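Local coordinates for extracellular solute-binding protein, family 7 (Colwellia psychrerythraea, PDB 4PET), which probably serves a TRAP transporter as its periplasmic solute receptor, binding pyruvate together with a calcium ion, at residues I43-A47 and M272-S276. Residues are numbered along the deposited sequence; the frame is centred on the assembly and turned at random.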
loop_
_atom_site.group_PDB
_atom_site.type_symbol
_atom_site.label_atom_id
_atom_site.label_comp_id
_atom_site.label_asym_id
_atom_site.label_seq_id
_atom_site.Cartn_x
_atom_site.Cartn_y
_atom_site.Cartn_z
ATOM N N ILE A 43 6.401 8.761 13.210
ATOM C CA ILE A 43 5.596 7.876 12.363
ATOM C C ILE A 43 4.206 7.744 12.944
ATOM O O ILE A 43 3.228 8.178 12.311
ATOM C CB ILE A 43 6.232 6.489 12.138
ATOM C CG1 ILE A 43 7.682 6.650 11.634
ATOM C CG2 ILE A 43 5.409 5.669 11.124
ATOM C CD1 ILE A 43 8.350 5.331 11.340
ATOM N N PHE A 44 4.100 7.198 14.153
ATOM C CA PHE A 44 2.746 7.033 14.741
ATOM C C PHE A 44 2.164 8.398 15.121
ATOM O O PHE A 44 1.021 8.723 14.813
ATOM C CB PHE A 44 2.757 6.148 15.982
ATOM C CG PHE A 44 3.101 4.714 15.729
ATOM C CD1 PHE A 44 3.571 4.284 14.528
ATOM C CD2 PHE A 44 2.966 3.791 16.732
ATOM C CE1 PHE A 44 3.895 2.963 14.316
ATOM C CE2 PHE A 44 3.277 2.461 16.521
ATOM C CZ PHE A 44 3.741 2.045 15.315
ATOM N N GLY A 45 2.967 9.194 15.810
ATOM C CA GLY A 45 2.596 10.553 16.151
ATOM C C GLY A 45 2.519 11.447 14.918
ATOM O O GLY A 45 1.836 12.465 14.953
ATOM N N ASP A 46 3.201 11.087 13.829
ATOM C CA ASP A 46 3.082 11.871 12.577
ATOM C C ASP A 46 1.701 11.654 11.924
ATOM O O ASP A 46 1.091 12.593 11.407
ATOM C CB ASP A 46 4.223 11.544 11.584
ATOM C CG ASP A 46 5.588 12.030 12.054
ATOM O OD1 ASP A 46 5.677 13.116 12.649
ATOM O OD2 ASP A 46 6.567 11.283 11.902
ATOM N N ALA A 47 1.178 10.431 11.997
ATOM C CA ALA A 47 -0.138 10.133 11.398
ATOM C C ALA A 47 -1.279 10.937 12.018
ATOM O O ALA A 47 -2.176 11.379 11.315
ATOM C CB ALA A 47 -0.449 8.642 11.488
HETATM N N MSE A 272 0.952 6.696 6.336
HETATM C CA MSE A 272 1.804 6.126 7.390
HETATM C C MSE A 272 2.523 4.829 6.969
HETATM O O MSE A 272 3.615 4.538 7.462
HETATM C CB MSE A 272 1.059 5.915 8.717
HETATM C CG MSE A 272 1.988 5.965 9.930
HETATM SE SE MSE A 272 1.270 5.051 11.486
HETATM C CE MSE A 272 1.690 3.282 10.990
ATOM N N TYR A 273 1.913 4.056 6.072
ATOM C CA TYR A 273 2.546 2.856 5.570
ATOM C C TYR A 273 3.726 3.232 4.658
ATOM O O TYR A 273 4.772 2.599 4.701
ATOM C CB TYR A 273 1.538 2.016 4.793
ATOM C CG TYR A 273 2.140 0.787 4.149
ATOM C CD1 TYR A 273 3.029 -0.004 4.841
ATOM C CD2 TYR A 273 1.797 0.408 2.864
ATOM C CE1 TYR A 273 3.596 -1.126 4.267
ATOM C CE2 TYR A 273 2.376 -0.742 2.261
ATOM C CZ TYR A 273 3.254 -1.504 2.980
ATOM O OH TYR A 273 3.813 -2.645 2.412
ATOM N N SER A 274 3.519 4.231 3.805
ATOM C CA SER A 274 4.619 4.750 2.998
ATOM C C SER A 274 5.733 5.291 3.888
ATOM O O SER A 274 6.884 5.060 3.584
ATOM C CB SER A 274 4.118 5.828 2.064
ATOM O OG SER A 274 3.088 5.276 1.264
ATOM N N GLN A 275 5.403 5.998 4.972
ATOM C CA GLN A 275 6.436 6.486 5.892
ATOM C C GLN A 275 7.132 5.337 6.618
ATOM O O GLN A 275 8.366 5.367 6.790
ATOM C CB GLN A 275 5.885 7.475 6.937
ATOM C CG GLN A 275 6.994 8.281 7.672
ATOM C CD GLN A 275 6.472 9.220 8.759
ATOM O OE1 GLN A 275 5.291 9.223 9.088
ATOM N NE2 GLN A 275 7.369 10.005 9.340
ATOM N N SER A 276 6.361 4.344 7.073
ATOM C CA SER A 276 6.959 3.179 7.719
ATOM C C SER A 276 7.917 2.489 6.747
ATOM O O SER A 276 8.982 2.038 7.155
ATOM C CB SER A 276 5.927 2.145 8.194
ATOM O OG SER A 276 5.083 2.687 9.177
#
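Asp46 presents its carboxylate to the amide of Gln275, the two planes 28° apart, and OD2 is gripped on both faces. Gln275 NE2 donates to Asp46 OD2 at 3.0 Å from one face, with OD2 close to the amide plane. On the opposite face Ile43 N reaches Asp46 OD2 at 2.8 Å. This second bond closes the start of the helix: Ile43 holds the N-cap position, and the short acidic side chain three residues on accepts its backbone N-H. A leucine in place of Asp46 would probably leave Ile43 N and the Gln275 amide without their shared acceptor and free the amide to turn. Glutamine suits its post because an extended chain, CG anti to the backbone N (chi1 -165°), carries the amide to the helix start.

The rest of the contact is mostly apolar, though Met272 CG also lies 3.5 Å from Ile43 O. Branched Ile43 sets CG2 on Met272 CG and CG1 against the Gln275 amide. Selenomethionine Met272, long and flexible, bends at chi3 (80°) and brings SE obliquely to the Phe44 ring, 4.9 Å from its centroid, a Met-aromatic contact; small Ala47 leaves room for its CG.

Phe44, broad enough to meet both SE and pyruvate, links the contact to the ligand pocket. It joins the start of helix 44-58 to the middle of the long helix 255-290, with Leu241 of strand 240-246 touching both Phe44 and Met272.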